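Cytosolic IMP-GMP specific 5'-nucleotidase (Legionella pneumophila subsp. pneumophila, PDB 4OHF) probably removes the 5'-phosphate of purine nucleoside monophosphates such as IMP and GMP, as a magnesium-dependent hydrolase of the HAD superfamily. Local coordinates at residues 10-15 against 317-322; 199-204 against 441-446; 249-254 against 304-309. All blocks are in the same frame, centred on the assembly; numbering follows the deposited sequence.

Along the chain the segments come in the order 10-15, 199-204, 249-254, 304-309, 317-322 and 441-446. Contacts 1 and 2 therefore cross, while contact 3 falls within the chain spans of both. The centres of contacts 1 and 2 are about 12 Å apart. They share the small antiparallel pair of strands 12-13 and 445-446, and both touch the second subunit. Contact 1 also reaches strand 319-323 of the large mixed sheet. Contact 3 lies by the magnesium site, about 17 Å between centres from contact 1 and about 26 Å from contact 2. Trp-318 and Leu-322 of contact 1 pack against it. Contacts 1 and 2 tie segments near the chain ends to the HAD core.

Contact 1 (10-15 against 317-322); sequences RIINMR and NWRTAL. With PO4 (phosphate ion), chain I.
The side chain of Arg-319 bends at CB-CG and again at CG-CD (chi2 -49°, chi3 -60°), which carries its guanidinium up to Ile-11 and Ile-12. Ile-12 has CG1 anti to the backbone N, and its branch runs past the arginine in the opposite direction. CD1 of Ile-12 lies over one face of the guanidinium, shifted toward the rim. CG1 of Ile-12 is 3.5 Å from NH1 of Arg-319. The polar contact is made at the edge of the same group. NH2 of Arg-319 donates to the carbonyl O of Ile-11 at 3.0 Å, almost straight at 172°, and this oxygen lies close to the guanidinium plane.

A phosphate ion, probably from the crystallisation liquor, lies between the two arginines. Arg-319 meets it edge-on with two donors: NE to O1 at 2.8 Å and NH2 to O3 at 2.8 Å. NH2 thus serves both the ion and the Ile-11 carbonyl, and these bonds fix the rotation of the group. The backbone N of Thr-320 also binds O1, at 2.9 Å. Arg-10 comes to the ion with its own edge. Its NE bonds to O3 at 3.2 Å and its NH2 to O2 at 3.0 Å. O1 and O3 therefore each take two donors from the segments. The anion probably offsets the positive charge of the two arginines.

Arg-10 NH1 is held by the carbonyl O of Asp-424. Lys-313 of the same chain and the hydroxyl of Tyr-113 of the second subunit also bond to the ion. Whether an anion binds here in the cell is not established. Such a cluster of donors is typical of an anion-binding pocket, here at a subunit interface beside strand 319-323 of the Rossmann-like HAD core.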
loop_
_atom_site.group_PDB
_atom_site.type_symbol
_atom_site.label_atom_id
_atom_site.label_comp_id
_atom_site.label_asym_id
_atom_site.label_seq_id
_atom_site.Cartn_x
_atom_site.Cartn_y
_atom_site.Cartn_z
ATOM N N ARG B 10 1.461 23.379 -20.717
ATOM C CA ARG B 10 1.947 24.218 -19.628
ATOM C C ARG B 10 3.103 25.064 -20.117
ATOM O O ARG B 10 3.859 24.649 -20.993
ATOM C CB ARG B 10 2.470 23.374 -18.475
ATOM C CG ARG B 10 1.446 22.821 -17.544
ATOM C CD ARG B 10 2.153 22.062 -16.425
ATOM N NE ARG B 10 2.771 20.833 -16.908
ATOM C CZ ARG B 10 2.077 19.827 -17.436
ATOM N NH1 ARG B 10 0.749 19.924 -17.540
ATOM N NH2 ARG B 10 2.705 18.733 -17.860
ATOM N N ILE B 11 3.243 26.242 -19.522
ATOM C CA ILE B 11 4.316 27.153 -19.870
ATOM C C ILE B 11 5.696 26.512 -19.741
ATOM O O ILE B 11 5.955 25.773 -18.803
ATOM C CB ILE B 11 4.317 28.389 -18.933
ATOM C CG1 ILE B 11 3.074 29.242 -19.179
ATOM C CG2 ILE B 11 5.595 29.218 -19.137
ATOM C CD1 ILE B 11 2.881 30.329 -18.132
ATOM N N ILE B 12 6.553 26.789 -20.717
ATOM C CA ILE B 12 7.947 26.371 -20.686
ATOM C C ILE B 12 8.718 27.425 -21.484
ATOM O O ILE B 12 8.451 27.653 -22.668
ATOM C CB ILE B 12 8.219 24.956 -21.262
ATOM C CG1 ILE B 12 9.677 24.596 -20.960
ATOM C CG2 ILE B 12 7.965 24.900 -22.776
ATOM C CD1 ILE B 12 10.122 23.285 -21.503
ATOM N N ASN B 13 9.644 28.097 -20.802
ATOM C CA ASN B 13 10.466 29.145 -21.396
ATOM C C ASN B 13 11.729 28.499 -21.963
ATOM O O ASN B 13 12.688 28.286 -21.240
ATOM C CB ASN B 13 10.807 30.161 -20.299
ATOM C CG ASN B 13 11.545 31.373 -20.815
ATOM O OD1 ASN B 13 11.677 31.577 -22.023
ATOM N ND2 ASN B 13 12.023 32.198 -19.889
ATOM N N MET B 14 11.733 28.174 -23.250
ATOM C CA MET B 14 12.904 27.522 -23.838
ATOM C C MET B 14 14.198 28.302 -23.622
ATOM O O MET B 14 15.284 27.721 -23.617
ATOM C CB MET B 14 12.707 27.271 -25.334
ATOM C CG MET B 14 11.750 26.138 -25.672
ATOM S SD MET B 14 12.128 24.549 -24.888
ATOM C CE MET B 14 13.347 23.885 -26.014
ATOM N N ARG B 15 14.076 29.614 -23.446
ATOM C CA ARG B 15 15.229 30.480 -23.224
ATOM C C ARG B 15 15.988 30.041 -21.980
ATOM O O ARG B 15 17.217 30.086 -21.948
ATOM C CB ARG B 15 14.764 31.934 -23.061
ATOM C CG ARG B 15 15.846 32.920 -22.609
ATOM C CD ARG B 15 16.337 33.814 -23.743
ATOM N NE ARG B 15 15.248 34.565 -24.365
ATOM C CZ ARG B 15 15.419 35.444 -25.350
ATOM N NH1 ARG B 15 16.638 35.684 -25.818
ATOM N NH2 ARG B 15 14.372 36.068 -25.880
ATOM N N ASN B 317 12.168 16.204 -11.554
ATOM C CA ASN B 317 12.103 17.669 -11.631
ATOM C C ASN B 317 12.609 18.291 -12.934
ATOM O O ASN B 317 12.710 19.517 -13.058
ATOM C CB ASN B 317 12.747 18.349 -10.394
ATOM C CG ASN B 317 14.216 18.692 -10.583
ATOM O OD1 ASN B 317 14.792 19.430 -9.781
ATOM N ND2 ASN B 317 14.835 18.157 -11.627
ATOM N N TRP B 318 12.903 17.430 -13.906
ATOM C CA TRP B 318 13.325 17.859 -15.242
ATOM C C TRP B 318 12.045 18.198 -16.005
ATOM O O TRP B 318 10.989 17.618 -15.746
ATOM C CB TRP B 318 13.977 16.703 -16.006
ATOM C CG TRP B 318 15.399 16.374 -15.696
ATOM C CD1 TRP B 318 16.166 16.860 -14.675
ATOM C CD2 TRP B 318 16.227 15.466 -16.429
ATOM N NE1 TRP B 318 17.422 16.307 -14.731
ATOM C CE2 TRP B 318 17.486 15.448 -15.799
ATOM C CE3 TRP B 318 16.023 14.666 -17.560
ATOM C CZ2 TRP B 318 18.544 14.659 -16.261
ATOM C CZ3 TRP B 318 17.071 13.883 -18.019
ATOM C CH2 TRP B 318 18.318 13.886 -17.368
ATOM N N ARG B 319 12.128 19.115 -16.955
ATOM C CA ARG B 319 10.950 19.410 -17.748
ATOM C C ARG B 319 10.822 18.249 -18.735
ATOM O O ARG B 319 11.812 17.817 -19.334
ATOM C CB ARG B 319 11.121 20.731 -18.496
ATOM C CG ARG B 319 11.402 21.913 -17.575
ATOM C CD ARG B 319 10.416 21.964 -16.435
ATOM N NE ARG B 319 9.049 22.100 -16.924
ATOM C CZ ARG B 319 8.540 23.217 -17.434
ATOM N NH1 ARG B 319 9.294 24.306 -17.516
ATOM N NH2 ARG B 319 7.283 23.237 -17.877
ATOM N N THR B 320 9.612 17.722 -18.891
ATOM C CA THR B 320 9.395 16.623 -19.823
ATOM C C THR B 320 8.460 17.004 -20.977
ATOM O O THR B 320 7.407 17.607 -20.775
ATOM C CB THR B 320 8.828 15.388 -19.104
ATOM O OG1 THR B 320 7.652 15.760 -18.387
ATOM C CG2 THR B 320 9.832 14.826 -18.128
ATOM N N ALA B 321 8.868 16.657 -22.192
ATOM C CA ALA B 321 8.078 16.934 -23.381
ATOM C C ALA B 321 7.825 15.601 -24.071
ATOM O O ALA B 321 8.490 14.609 -23.803
ATOM C CB ALA B 321 8.827 17.870 -24.303
ATOM N N LEU B 322 6.876 15.577 -24.981
ATOM C CA LEU B 322 6.545 14.336 -25.644
ATOM C C LEU B 322 6.326 14.459 -27.154
ATOM O O LEU B 322 5.882 15.487 -27.672
ATOM C CB LEU B 322 5.287 13.788 -24.993
ATOM C CG LEU B 322 4.958 12.324 -25.153
ATOM C CD1 LEU B 322 5.985 11.509 -24.413
ATOM C CD2 LEU B 322 3.551 12.071 -24.593
HETATM P P PO4 I . 6.571 19.612 -17.002
HETATM O O1 PO4 I . 7.859 19.668 -17.737
HETATM O O2 PO4 I . 5.652 18.666 -17.682
HETATM O O3 PO4 I . 5.959 20.963 -16.975
HETATM O O4 PO4 I . 6.806 19.155 -15.612
#

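Contact 2 (199-204 against 441-446); sequences IRYGKK and SPMTYF
NZ of Lys-203 is gripped by two backbone carbonyls, those of Pro-442 and Met-14, with a weak bond to Ile-17 O besides. The Pro-442 bond is 3.0 Å from NZ to O, and the amine approaches nearly in line with the carbonyl. The lysine chain bends at chi2 (66°) and is extended beyond, which takes the amine to the turn at 441-444. Being buried, the charge is probably steadied by these carbonyl dipoles.

The second half of the contact is apolar. CG of Pro-442 sits over one face of the Tyr-201 ring, 3.7 Å from the ring centroid, as a CH-pi contact. It is displaced toward the CG end of the ring, with Tyr-201 CG 3.4 Å from Pro-442 CG. The methyl CE of Met-443 comes to the edge of the same ring, near CD1. Met-443 bends at chi2 to bring it there.

Tyr-201 is the first residue beyond helix 189-200, which ends in a Schellman motif with Gly-202 as C-prime. Pro-442 also packs on His-197 and Phe-198 of that helix. The contact joins the helix end, just before strand 204-208, to the loop leading into strand 445-446, which pairs with strand 12-13.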
loop_
_atom_site.group_PDB
_atom_site.type_symbol
_atom_site.label_atom_id
_atom_site.label_comp_id
_atom_site.label_asym_id
_atom_site.label_seq_id
_atom_site.Cartn_x
_atom_site.Cartn_y
_atom_site.Cartn_z
ATOM N N ILE B 199 21.872 24.147 -31.338
ATOM C CA ILE B 199 23.228 24.220 -30.816
ATOM C C ILE B 199 23.805 25.600 -31.094
ATOM O O ILE B 199 24.471 26.203 -30.251
ATOM C CB ILE B 199 24.124 23.162 -31.465
ATOM C CG1 ILE B 199 23.544 21.775 -31.203
ATOM C CG2 ILE B 199 25.528 23.261 -30.901
ATOM C CD1 ILE B 199 24.164 20.683 -32.035
ATOM N N ARG B 200 23.523 26.095 -32.290
ATOM C CA ARG B 200 23.989 27.395 -32.729
ATOM C C ARG B 200 23.652 28.466 -31.692
ATOM O O ARG B 200 24.429 29.393 -31.486
ATOM C CB ARG B 200 23.339 27.714 -34.071
ATOM C CG ARG B 200 23.989 28.801 -34.882
ATOM C CD ARG B 200 23.315 28.862 -36.251
ATOM N NE ARG B 200 23.465 27.593 -36.970
ATOM C CZ ARG B 200 22.505 26.996 -37.675
ATOM N NH1 ARG B 200 22.758 25.848 -38.288
ATOM N NH2 ARG B 200 21.292 27.537 -37.760
ATOM N N TYR B 201 22.504 28.327 -31.031
ATOM C CA TYR B 201 22.069 29.280 -30.014
ATOM C C TYR B 201 22.536 28.941 -28.601
ATOM O O TYR B 201 21.958 29.420 -27.623
ATOM C CB TYR B 201 20.545 29.400 -30.005
ATOM C CG TYR B 201 19.959 30.280 -31.089
ATOM C CD1 TYR B 201 19.387 31.515 -30.778
ATOM C CD2 TYR B 201 19.928 29.858 -32.425
ATOM C CE1 TYR B 201 18.791 32.308 -31.770
ATOM C CE2 TYR B 201 19.338 30.639 -33.425
ATOM C CZ TYR B 201 18.770 31.862 -33.090
ATOM O OH TYR B 201 18.176 32.627 -34.068
ATOM N N GLY B 202 23.563 28.107 -28.483
ATOM C CA GLY B 202 24.082 27.771 -27.166
ATOM C C GLY B 202 23.391 26.649 -26.417
ATOM O O GLY B 202 23.645 26.428 -25.238
ATOM N N LYS B 203 22.513 25.935 -27.100
ATOM C CA LYS B 203 21.793 24.828 -26.490
ATOM C C LYS B 203 22.677 23.580 -26.465
ATOM O O LYS B 203 23.410 23.315 -27.409
ATOM C CB LYS B 203 20.544 24.530 -27.304
ATOM C CG LYS B 203 19.254 24.601 -26.541
ATOM C CD LYS B 203 18.958 26.007 -26.077
ATOM C CE LYS B 203 17.553 26.096 -25.520
ATOM N NZ LYS B 203 17.337 27.420 -24.886
ATOM N N LYS B 204 22.619 22.820 -25.380
ATOM C CA LYS B 204 23.394 21.589 -25.291
ATOM C C LYS B 204 22.412 20.448 -25.512
ATOM O O LYS B 204 21.336 20.430 -24.931
ATOM C CB LYS B 204 24.052 21.443 -23.921
ATOM C CG LYS B 204 25.342 22.221 -23.744
ATOM C CD LYS B 204 25.904 21.931 -22.359
ATOM C CE LYS B 204 27.192 22.683 -22.065
ATOM N NZ LYS B 204 27.629 22.405 -20.650
ATOM N N SER B 441 11.854 28.557 -32.549
ATOM C CA SER B 441 12.964 29.334 -32.018
ATOM C C SER B 441 13.460 28.730 -30.712
ATOM O O SER B 441 12.680 28.499 -29.793
ATOM C CB SER B 441 12.508 30.767 -31.766
ATOM O OG SER B 441 13.489 31.484 -31.046
ATOM N N PRO B 442 14.763 28.460 -30.609
ATOM C CA PRO B 442 15.262 27.888 -29.360
ATOM C C PRO B 442 15.136 28.862 -28.187
ATOM O O PRO B 442 15.732 28.642 -27.141
ATOM C CB PRO B 442 16.713 27.550 -29.690
ATOM C CG PRO B 442 17.059 28.541 -30.747
ATOM C CD PRO B 442 15.837 28.557 -31.610
ATOM N N MET B 443 14.358 29.931 -28.374
ATOM C CA MET B 443 14.130 30.945 -27.330
ATOM C C MET B 443 12.628 31.076 -27.039
ATOM O O MET B 443 12.216 31.786 -26.113
ATOM C CB MET B 443 14.671 32.322 -27.769
ATOM C CG MET B 443 16.187 32.403 -28.053
ATOM S SD MET B 443 17.258 31.971 -26.651
ATOM C CE MET B 443 18.841 31.584 -27.482
ATOM N N THR B 444 11.826 30.389 -27.855
ATOM C CA THR B 444 10.368 30.376 -27.770
ATOM C C THR B 444 9.784 30.237 -26.364
ATOM O O THR B 444 10.178 29.361 -25.603
ATOM C CB THR B 444 9.796 29.218 -28.605
ATOM O OG1 THR B 444 10.273 29.313 -29.956
ATOM C CG2 THR B 444 8.290 29.256 -28.599
ATOM N N TYR B 445 8.839 31.104 -26.018
ATOM C CA TYR B 445 8.185 31.006 -24.715
ATOM C C TYR B 445 6.826 30.360 -25.019
ATOM O O TYR B 445 5.941 31.007 -25.594
ATOM C CB TYR B 445 7.971 32.390 -24.096
ATOM C CG TYR B 445 7.509 32.384 -22.645
ATOM C CD1 TYR B 445 8.416 32.591 -21.606
ATOM C CD2 TYR B 445 6.161 32.200 -22.312
ATOM C CE1 TYR B 445 8.001 32.625 -20.269
ATOM C CE2 TYR B 445 5.733 32.227 -20.978
ATOM C CZ TYR B 445 6.665 32.442 -19.957
ATOM O OH TYR B 445 6.270 32.473 -18.631
ATOM N N PHE B 446 6.677 29.090 -24.656
ATOM C CA PHE B 446 5.449 28.350 -24.892
ATOM C C PHE B 446 4.383 28.570 -23.817
ATOM O O PHE B 446 4.635 28.366 -22.623
ATOM C CB PHE B 446 5.754 26.851 -24.979
ATOM C CG PHE B 446 6.486 26.440 -26.231
ATOM C CD1 PHE B 446 5.864 26.495 -27.475
ATOM C CD2 PHE B 446 7.789 25.968 -26.165
ATOM C CE1 PHE B 446 6.533 26.083 -28.629
ATOM C CE2 PHE B 446 8.460 25.554 -27.319
ATOM C CZ PHE B 446 7.830 25.614 -28.545
#

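Contact 3 (249-254 against 304-309); sequences RFFYDN and HIYGDI
Phe-251 and Tyr-306 meet through their rings, at the CE1 corner of the phenylalanine. Phe-251 CE1 is 3.9 Å from Tyr-306 CE2 and 4.1 Å from Tyr-306 CD2. The ring planes stand at 54° and the centroids are 5.7 Å apart, so the pair is oblique. In both residues CB is directed toward the other segment, and CG lies beside the backbone N, anti to the carbonyl carbon (chi1 -63° for Phe-251, -73° for Tyr-306). This brings the rings together, and the two side chains cross at about a right angle.

Each ring is held by further neighbours. The Phe-251 ring carries CD2 of Phe-250 over one face. The Tyr-306 ring has the carbonyl O of His-304 over one face. Tyr-300 joins the two: its ring meets that of Phe-251, and its hydroxyl is hydrogen-bonded to that of Tyr-306, which anchors the far end of the Tyr-306 ring.

The backbone presents Tyr-306 at the centre of an inverse gamma turn, closed by Gly-307 N to Ile-305 O at 2.8 Å.

The Tyr-306 side chain also touches Asp-23, which binds the magnesium ion together with Asp-25 and Asp-303. The loop after strand 298-302 supplies Asp-303 and this tyrosine, consistent with a HAD active site, built from loops at the C-terminal ends of parallel strands.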
loop_
_atom_site.group_PDB
_atom_site.type_symbol
_atom_site.label_atom_id
_atom_site.label_comp_id
_atom_site.label_asym_id
_atom_site.label_seq_id
_atom_site.Cartn_x
_atom_site.Cartn_y
_atom_site.Cartn_z
ATOM N N ARG B 249 13.672 4.159 -14.491
ATOM C CA ARG B 249 14.523 4.171 -13.305
ATOM C C ARG B 249 15.677 5.150 -13.386
ATOM O O ARG B 249 16.132 5.654 -12.356
ATOM C CB ARG B 249 15.027 2.760 -12.979
ATOM C CG ARG B 249 13.983 1.915 -12.267
ATOM C CD ARG B 249 14.579 0.677 -11.622
ATOM N NE ARG B 249 14.966 -0.314 -12.609
ATOM C CZ ARG B 249 15.344 -1.553 -12.316
ATOM N NH1 ARG B 249 15.674 -2.386 -13.300
ATOM N NH2 ARG B 249 15.392 -1.958 -11.050
ATOM N N PHE B 250 16.161 5.435 -14.590
ATOM C CA PHE B 250 17.244 6.401 -14.717
ATOM C C PHE B 250 16.832 7.736 -14.070
ATOM O O PHE B 250 17.639 8.420 -13.444
ATOM C CB PHE B 250 17.570 6.675 -16.180
ATOM C CG PHE B 250 18.532 7.829 -16.383
ATOM C CD1 PHE B 250 19.904 7.600 -16.544
ATOM C CD2 PHE B 250 18.072 9.144 -16.391
ATOM C CE1 PHE B 250 20.800 8.661 -16.710
ATOM C CE2 PHE B 250 18.951 10.204 -16.552
ATOM C CZ PHE B 250 20.327 9.960 -16.712
ATOM N N PHE B 251 15.571 8.107 -14.250
ATOM C CA PHE B 251 15.049 9.353 -13.724
ATOM C C PHE B 251 14.892 9.406 -12.206
ATOM O O PHE B 251 15.173 10.428 -11.600
ATOM C CB PHE B 251 13.695 9.659 -14.373
ATOM C CG PHE B 251 13.767 9.857 -15.850
ATOM C CD1 PHE B 251 13.216 8.923 -16.721
ATOM C CD2 PHE B 251 14.400 10.974 -16.379
ATOM C CE1 PHE B 251 13.297 9.099 -18.100
ATOM C CE2 PHE B 251 14.489 11.161 -17.748
ATOM C CZ PHE B 251 13.933 10.221 -18.614
ATOM N N TYR B 252 14.458 8.313 -11.587
ATOM C CA TYR B 252 14.237 8.336 -10.144
ATOM C C TYR B 252 15.089 7.417 -9.282
ATOM O O TYR B 252 15.143 7.593 -8.063
ATOM C CB TYR B 252 12.756 8.060 -9.842
ATOM C CG TYR B 252 12.250 6.739 -10.377
ATOM C CD1 TYR B 252 11.413 6.691 -11.499
ATOM C CD2 TYR B 252 12.587 5.541 -9.755
ATOM C CE1 TYR B 252 10.922 5.482 -11.983
ATOM C CE2 TYR B 252 12.100 4.317 -10.233
ATOM C CZ TYR B 252 11.267 4.301 -11.348
ATOM O OH TYR B 252 10.786 3.109 -11.828
ATOM N N ASP B 253 15.742 6.436 -9.892
ATOM C CA ASP B 253 16.567 5.515 -9.126
ATOM C C ASP B 253 17.969 6.079 -8.893
ATOM O O ASP B 253 18.201 7.269 -9.103
ATOM C CB ASP B 253 16.629 4.175 -9.842
ATOM C CG ASP B 253 16.671 3.014 -8.880
ATOM O OD1 ASP B 253 15.977 1.993 -9.121
ATOM O OD2 ASP B 253 17.409 3.135 -7.874
ATOM N N ASN B 254 18.903 5.242 -8.450
ATOM C CA ASN B 254 20.258 5.719 -8.182
ATOM C C ASN B 254 21.344 4.810 -8.769
ATOM O O ASN B 254 22.446 4.705 -8.220
ATOM C CB ASN B 254 20.464 5.847 -6.681
ATOM C CG ASN B 254 20.309 4.520 -5.970
ATOM O OD1 ASN B 254 20.502 4.428 -4.758
ATOM N ND2 ASN B 254 19.964 3.474 -6.724
ATOM N N HIS B 304 7.005 7.899 -25.394
ATOM C CA HIS B 304 5.961 7.187 -24.657
ATOM C C HIS B 304 6.039 7.450 -23.158
ATOM O O HIS B 304 7.122 7.642 -22.632
ATOM C CB HIS B 304 6.017 5.672 -24.958
ATOM C CG HIS B 304 5.531 5.317 -26.336
ATOM N ND1 HIS B 304 6.327 5.421 -27.461
ATOM C CD2 HIS B 304 4.310 4.927 -26.779
ATOM C CE1 HIS B 304 5.617 5.115 -28.533
ATOM N NE2 HIS B 304 4.390 4.812 -28.146
ATOM N N ILE B 305 4.889 7.472 -22.481
ATOM C CA ILE B 305 4.850 7.732 -21.041
ATOM C C ILE B 305 5.403 6.582 -20.232
ATOM O O ILE B 305 4.920 5.457 -20.337
ATOM C CB ILE B 305 3.419 8.013 -20.533
ATOM C CG1 ILE B 305 2.970 9.412 -20.951
ATOM C CG2 ILE B 305 3.378 7.936 -19.015
ATOM C CD1 ILE B 305 2.809 9.579 -22.417
ATOM N N TYR B 306 6.406 6.875 -19.409
ATOM C CA TYR B 306 7.055 5.867 -18.559
ATOM C C TYR B 306 6.205 5.400 -17.378
ATOM O O TYR B 306 6.489 5.734 -16.224
ATOM C CB TYR B 306 8.397 6.406 -18.033
ATOM C CG TYR B 306 9.468 6.464 -19.093
ATOM C CD1 TYR B 306 10.063 5.296 -19.561
ATOM C CD2 TYR B 306 9.827 7.676 -19.691
ATOM C CE1 TYR B 306 10.981 5.321 -20.603
ATOM C CE2 TYR B 306 10.749 7.714 -20.743
ATOM C CZ TYR B 306 11.318 6.524 -21.191
ATOM O OH TYR B 306 12.200 6.514 -22.244
ATOM N N GLY B 307 5.169 4.624 -17.667
ATOM C CA GLY B 307 4.321 4.125 -16.608
ATOM C C GLY B 307 3.786 5.196 -15.679
ATOM O O GLY B 307 3.050 6.085 -16.117
ATOM N N ASP B 308 4.164 5.125 -14.401
ATOM C CA ASP B 308 3.684 6.080 -13.401
ATOM C C ASP B 308 4.255 7.487 -13.526
ATOM O O ASP B 308 5.429 7.728 -13.238
ATOM C CB ASP B 308 3.948 5.553 -11.992
ATOM C CG ASP B 308 3.384 6.468 -10.916
ATOM O OD1 ASP B 308 2.189 6.830 -11.008
ATOM O OD2 ASP B 308 4.130 6.822 -9.978
ATOM N N ILE B 309 3.389 8.411 -13.932
ATOM C CA ILE B 309 3.751 9.806 -14.132
ATOM C C ILE B 309 4.090 10.505 -12.819
ATOM O O ILE B 309 4.961 11.366 -12.770
ATOM C CB ILE B 309 2.590 10.564 -14.828
ATOM C CG1 ILE B 309 2.120 9.779 -16.059
ATOM C CG2 ILE B 309 3.040 11.954 -15.234
ATOM C CD1 ILE B 309 0.980 10.435 -16.827
#